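PDB 1YQ1: glutathione S-Transferase from Caenorhabditis elegans, which probably catalyses the conjugation of glutathione to electrophilic RX compounds with release of a halide, as a sigma-class glutathione transferase. Local coordinates for residues R131-E143 with L174-L186. Numbering follows the deposited sequence.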
loop_
_atom_site.group_PDB
_atom_site.type_symbol
_atom_site.label_atom_id
_atom_site.label_comp_id
_atom_site.label_asym_id
_atom_site.label_seq_id
_atom_site.Cartn_x
_atom_site.Cartn_y
_atom_site.Cartn_z
ATOM N N ARG A 131 -9.503 -11.247 -10.255
ATOM C CA ARG A 131 -8.355 -11.725 -10.998
ATOM C C ARG A 131 -8.304 -11.015 -12.348
ATOM O O ARG A 131 -7.324 -10.353 -12.676
ATOM C CB ARG A 131 -8.492 -13.240 -11.194
ATOM C CG ARG A 131 -7.193 -14.005 -11.404
ATOM C CD ARG A 131 -6.458 -13.557 -12.646
ATOM N NE ARG A 131 -6.109 -14.678 -13.514
ATOM C CZ ARG A 131 -6.987 -15.409 -14.200
ATOM N NH1 ARG A 131 -8.287 -15.148 -14.129
ATOM N NH2 ARG A 131 -6.563 -16.403 -14.966
ATOM N N ASN A 132 -9.375 -11.140 -13.120
ATOM C CA ASN A 132 -9.426 -10.525 -14.437
ATOM C C ASN A 132 -9.336 -9.008 -14.424
ATOM O O ASN A 132 -8.507 -8.436 -15.129
ATOM C CB ASN A 132 -10.686 -10.970 -15.172
ATOM C CG ASN A 132 -10.733 -12.475 -15.379
ATOM O OD1 ASN A 132 -9.712 -13.107 -15.681
ATOM N ND2 ASN A 132 -11.922 -13.056 -15.227
ATOM N N THR A 133 -10.188 -8.356 -13.641
ATOM C CA THR A 133 -10.152 -6.902 -13.552
ATOM C C THR A 133 -8.691 -6.507 -13.454
ATOM O O THR A 133 -8.169 -5.769 -14.283
ATOM C CB THR A 133 -10.887 -6.398 -12.297
ATOM O OG1 THR A 133 -12.295 -6.582 -12.467
ATOM C CG2 THR A 133 -10.603 -4.925 -12.057
ATOM N N TYR A 134 -8.043 -7.031 -12.420
ATOM C CA TYR A 134 -6.631 -6.801 -12.156
ATOM C C TYR A 134 -5.828 -6.979 -13.446
ATOM O O TYR A 134 -5.147 -6.067 -13.900
ATOM C CB TYR A 134 -6.162 -7.807 -11.094
ATOM C CG TYR A 134 -4.673 -7.830 -10.818
ATOM C CD1 TYR A 134 -4.055 -6.776 -10.160
ATOM C CD2 TYR A 134 -3.892 -8.921 -11.194
ATOM C CE1 TYR A 134 -2.701 -6.803 -9.874
ATOM C CE2 TYR A 134 -2.540 -8.961 -10.919
ATOM C CZ TYR A 134 -1.943 -7.897 -10.254
ATOM O OH TYR A 134 -0.593 -7.915 -9.951
ATOM N N PHE A 135 -5.922 -8.160 -14.040
ATOM C CA PHE A 135 -5.181 -8.439 -15.258
ATOM C C PHE A 135 -5.454 -7.443 -16.385
ATOM O O PHE A 135 -4.539 -7.098 -17.142
ATOM C CB PHE A 135 -5.458 -9.878 -15.723
ATOM C CG PHE A 135 -4.582 -10.918 -15.060
ATOM C CD1 PHE A 135 -3.528 -10.540 -14.222
ATOM C CD2 PHE A 135 -4.789 -12.274 -15.294
ATOM C CE1 PHE A 135 -2.694 -11.497 -13.629
ATOM C CE2 PHE A 135 -3.960 -13.242 -14.705
ATOM C CZ PHE A 135 -2.912 -12.850 -13.875
ATOM N N ASN A 136 -6.700 -6.976 -16.490
ATOM C CA ASN A 136 -7.084 -6.020 -17.530
ATOM C C ASN A 136 -6.360 -4.698 -17.346
ATOM O O ASN A 136 -5.569 -4.297 -18.186
ATOM C CB ASN A 136 -8.595 -5.781 -17.511
ATOM C CG ASN A 136 -9.379 -6.977 -18.012
ATOM O OD1 ASN A 136 -10.598 -7.041 -17.857
ATOM N ND2 ASN A 136 -8.682 -7.931 -18.620
ATOM N N ILE A 137 -6.636 -4.011 -16.250
ATOM C CA ILE A 137 -5.967 -2.748 -15.992
ATOM C C ILE A 137 -4.479 -2.994 -16.223
ATOM O O ILE A 137 -3.760 -2.134 -16.722
ATOM C CB ILE A 137 -6.267 -2.248 -14.531
ATOM C CG1 ILE A 137 -5.372 -1.066 -14.158
ATOM C CG2 ILE A 137 -6.128 -3.378 -13.547
ATOM C CD1 ILE A 137 -3.931 -1.408 -13.883
ATOM N N LEU A 138 -4.030 -4.196 -15.895
ATOM C CA LEU A 138 -2.632 -4.551 -16.068
ATOM C C LEU A 138 -2.299 -4.637 -17.553
ATOM O O LEU A 138 -1.196 -4.291 -17.963
ATOM C CB LEU A 138 -2.339 -5.881 -15.359
ATOM C CG LEU A 138 -1.015 -5.981 -14.596
ATOM C CD1 LEU A 138 -0.866 -4.810 -13.650
ATOM C CD2 LEU A 138 -0.979 -7.275 -13.827
ATOM N N ASN A 139 -3.254 -5.096 -18.357
ATOM C CA ASN A 139 -3.058 -5.196 -19.806
ATOM C C ASN A 139 -3.087 -3.809 -20.453
ATOM O O ASN A 139 -2.324 -3.531 -21.381
ATOM C CB ASN A 139 -4.152 -6.041 -20.457
ATOM C CG ASN A 139 -4.131 -7.477 -20.005
ATOM O OD1 ASN A 139 -3.094 -8.141 -20.050
ATOM N ND2 ASN A 139 -5.289 -7.975 -19.580
ATOM N N GLY A 140 -3.985 -2.955 -19.968
ATOM C CA GLY A 140 -4.104 -1.610 -20.501
ATOM C C GLY A 140 -2.766 -0.905 -20.525
ATOM O O GLY A 140 -2.388 -0.311 -21.531
ATOM N N LEU A 141 -2.047 -0.967 -19.409
ATOM C CA LEU A 141 -0.731 -0.346 -19.308
ATOM C C LEU A 141 0.187 -1.073 -20.272
ATOM O O LEU A 141 0.885 -0.466 -21.071
ATOM C CB LEU A 141 -0.197 -0.497 -17.885
ATOM C CG LEU A 141 -1.190 -0.026 -16.830
ATOM C CD1 LEU A 141 -0.735 -0.439 -15.447
ATOM C CD2 LEU A 141 -1.330 1.476 -16.934
ATOM N N LEU A 142 0.159 -2.393 -20.189
ATOM C CA LEU A 142 0.979 -3.242 -21.026
ATOM C C LEU A 142 0.869 -2.900 -22.510
ATOM O O LEU A 142 1.834 -3.064 -23.251
ATOM C CB LEU A 142 0.601 -4.700 -20.772
ATOM C CG LEU A 142 1.744 -5.676 -20.478
ATOM C CD1 LEU A 142 2.825 -5.029 -19.598
ATOM C CD2 LEU A 142 1.147 -6.917 -19.815
ATOM N N GLU A 143 -0.304 -2.437 -22.944
ATOM C CA GLU A 143 -0.512 -2.047 -24.346
ATOM C C GLU A 143 0.084 -0.663 -24.558
ATOM O O GLU A 143 0.986 -0.474 -25.377
ATOM C CB GLU A 143 -1.998 -1.980 -24.695
ATOM C CG GLU A 143 -2.709 -3.311 -24.711
ATOM C CD GLU A 143 -4.118 -3.202 -25.265
ATOM O OE1 GLU A 143 -4.981 -2.577 -24.602
ATOM O OE2 GLU A 143 -4.356 -3.739 -26.371
ATOM N N LEU A 174 -3.391 -20.608 -11.149
ATOM C CA LEU A 174 -4.341 -19.558 -11.464
ATOM C C LEU A 174 -3.834 -18.628 -12.560
ATOM O O LEU A 174 -4.233 -17.469 -12.623
ATOM C CB LEU A 174 -4.647 -18.761 -10.202
ATOM C CG LEU A 174 -5.129 -19.623 -9.035
ATOM C CD1 LEU A 174 -5.288 -18.766 -7.780
ATOM C CD2 LEU A 174 -6.442 -20.281 -9.407
ATOM N N PHE A 175 -2.957 -19.134 -13.423
ATOM C CA PHE A 175 -2.415 -18.321 -14.505
ATOM C C PHE A 175 -1.732 -19.179 -15.558
ATOM O O PHE A 175 -0.925 -20.046 -15.224
ATOM C CB PHE A 175 -1.435 -17.289 -13.940
ATOM C CG PHE A 175 -0.683 -16.518 -14.989
ATOM C CD1 PHE A 175 -1.275 -15.438 -15.636
ATOM C CD2 PHE A 175 0.623 -16.870 -15.330
ATOM C CE1 PHE A 175 -0.578 -14.722 -16.605
ATOM C CE2 PHE A 175 1.328 -16.159 -16.298
ATOM C CZ PHE A 175 0.727 -15.084 -16.935
ATOM N N ASP A 176 -2.062 -18.928 -16.827
ATOM C CA ASP A 176 -1.493 -19.671 -17.956
ATOM C C ASP A 176 -0.738 -18.775 -18.953
ATOM O O ASP A 176 -1.349 -17.966 -19.648
ATOM C CB ASP A 176 -2.608 -20.431 -18.689
ATOM C CG ASP A 176 -2.103 -21.166 -19.931
ATOM O OD1 ASP A 176 -1.686 -20.492 -20.901
ATOM O OD2 ASP A 176 -2.122 -22.418 -19.937
ATOM N N GLU A 177 0.581 -18.947 -19.031
ATOM C CA GLU A 177 1.435 -18.157 -19.925
ATOM C C GLU A 177 0.845 -17.918 -21.326
ATOM O O GLU A 177 0.956 -16.817 -21.867
ATOM C CB GLU A 177 2.824 -18.811 -20.071
ATOM C CG GLU A 177 3.647 -18.966 -18.774
ATOM C CD GLU A 177 4.333 -17.681 -18.300
ATOM O OE1 GLU A 177 5.194 -17.136 -19.030
ATOM O OE2 GLU A 177 4.017 -17.222 -17.184
ATOM N N SER A 178 0.222 -18.934 -21.919
ATOM C CA SER A 178 -0.352 -18.787 -23.262
ATOM C C SER A 178 -1.716 -18.093 -23.280
ATOM O O SER A 178 -2.000 -17.290 -24.173
ATOM C CB SER A 178 -0.458 -20.152 -23.949
ATOM O OG SER A 178 0.815 -20.614 -24.368
ATOM N N GLU A 179 -2.551 -18.405 -22.292
ATOM C CA GLU A 179 -3.881 -17.811 -22.177
ATOM C C GLU A 179 -3.762 -16.283 -22.101
ATOM O O GLU A 179 -4.666 -15.558 -22.515
ATOM C CB GLU A 179 -4.571 -18.350 -20.918
ATOM C CG GLU A 179 -6.098 -18.420 -20.977
ATOM C CD GLU A 179 -6.796 -17.114 -20.615
ATOM O OE1 GLU A 179 -6.713 -16.144 -21.400
ATOM O OE2 GLU A 179 -7.435 -17.065 -19.539
ATOM N N PHE A 180 -2.639 -15.807 -21.573
ATOM C CA PHE A 180 -2.386 -14.378 -21.440
ATOM C C PHE A 180 -1.065 -14.055 -22.107
ATOM O O PHE A 180 -0.035 -13.888 -21.459
ATOM C CB PHE A 180 -2.345 -13.978 -19.967
ATOM C CG PHE A 180 -3.679 -14.046 -19.280
ATOM C CD1 PHE A 180 -4.685 -13.153 -19.606
ATOM C CD2 PHE A 180 -3.925 -15.001 -18.305
ATOM C CE1 PHE A 180 -5.920 -13.206 -18.972
ATOM C CE2 PHE A 180 -5.153 -15.064 -17.666
ATOM C CZ PHE A 180 -6.155 -14.164 -18.000
ATOM N N THR A 181 -1.122 -13.976 -23.425
ATOM C CA THR A 181 0.026 -13.685 -24.264
ATOM C C THR A 181 0.806 -12.416 -23.916
ATOM O O THR A 181 2.000 -12.325 -24.206
ATOM C CB THR A 181 -0.418 -13.601 -25.736
ATOM O OG1 THR A 181 -1.606 -12.795 -25.832
ATOM C CG2 THR A 181 -0.700 -15.003 -26.287
ATOM N N LYS A 182 0.143 -11.439 -23.304
ATOM C CA LYS A 182 0.802 -10.182 -22.956
ATOM C C LYS A 182 1.513 -10.191 -21.598
ATOM O O LYS A 182 2.718 -9.944 -21.514
ATOM C CB LYS A 182 -0.220 -9.045 -23.009
ATOM C CG LYS A 182 -0.597 -8.631 -24.423
ATOM C CD LYS A 182 -1.769 -7.651 -24.446
ATOM C CE LYS A 182 -3.100 -8.376 -24.226
ATOM N NZ LYS A 182 -4.243 -7.430 -24.097
ATOM N N LEU A 183 0.754 -10.459 -20.540
ATOM C CA LEU A 183 1.302 -10.523 -19.192
ATOM C C LEU A 183 2.463 -11.509 -19.162
ATOM O O LEU A 183 3.441 -11.310 -18.448
ATOM C CB LEU A 183 0.219 -10.971 -18.212
ATOM C CG LEU A 183 -0.774 -9.905 -17.769
ATOM C CD1 LEU A 183 -2.028 -10.531 -17.178
ATOM C CD2 LEU A 183 -0.079 -9.006 -16.766
ATOM N N ALA A 184 2.347 -12.583 -19.934
ATOM C CA ALA A 184 3.406 -13.574 -19.995
ATOM C C ALA A 184 4.625 -12.905 -20.602
ATOM O O ALA A 184 5.749 -13.065 -20.123
ATOM C CB ALA A 184 2.977 -14.735 -20.852
ATOM N N ALA A 185 4.391 -12.146 -21.666
ATOM C CA ALA A 185 5.460 -11.430 -22.347
ATOM C C ALA A 185 6.228 -10.591 -21.331
ATOM O O ALA A 185 7.461 -10.545 -21.341
ATOM C CB ALA A 185 4.868 -10.536 -23.424
ATOM N N LEU A 186 5.479 -9.923 -20.458
ATOM C CA LEU A 186 6.065 -9.088 -19.423
ATOM C C LEU A 186 6.993 -9.923 -18.554
ATOM O O LEU A 186 8.182 -9.625 -18.444
ATOM C CB LEU A 186 4.959 -8.457 -18.562
ATOM C CG LEU A 186 5.377 -7.655 -17.319
ATOM C CD1 LEU A 186 6.325 -6.531 -17.689
ATOM C CD2 LEU A 186 4.142 -7.108 -16.641
#
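Phe135 turns the edge of its ring toward the face of Phe180, the planes standing at 71° with centroids 4.9 Å apart. The nearest atoms of this edge-to-face pair are CD2 of Phe135 and CZ of Phe180, at 3.6 Å. A face of the Phe135 ring is taken by Leu183, whose CD1 sits 3.5 Å from the ring centroid and 21° off the normal, a CH-pi contact. Phe175 joins the aromatic cluster obliquely, its CD1 near CZ of Phe135. An alanine in place of Phe135 would probably leave a gap beside Phe175 and Phe180 and take the ring face from CD1 of Leu183. Arg131 brings NH2 to the edge of the Phe180 ring, while CZ of Phe180 lies over a face of the guanidinium, the planes being close to perpendicular. Leu183 fits as a knob into the hole formed by Phe135, Leu138, Asn139 and Leu142; CG, anti to the carbonyl carbon, sends CD1 over the Phe135 face and CD2 to 3.5 Å from CD2 of Leu138. One turn on, CD1 of Leu142 meets CD2 of Leu186 at 3.8 Å. No clear hydrogen bond links the segments; the apolar centre has a polar margin, where NZ of Lys182 lies 3.9 Å from CB of Asn139 and 4.3 Å from OE2 of Glu143, the latter beyond a salt bridge. Within the all-helical C-terminal domain, the axes of 131-143 and 181-186 approach to 10.0 Å and cross at 68°. Helix 157-171 adds Leu166 against Phe135 and Val162 against Leu138, while Phe103 and Phe106 of helix 83-109 pack on Leu174.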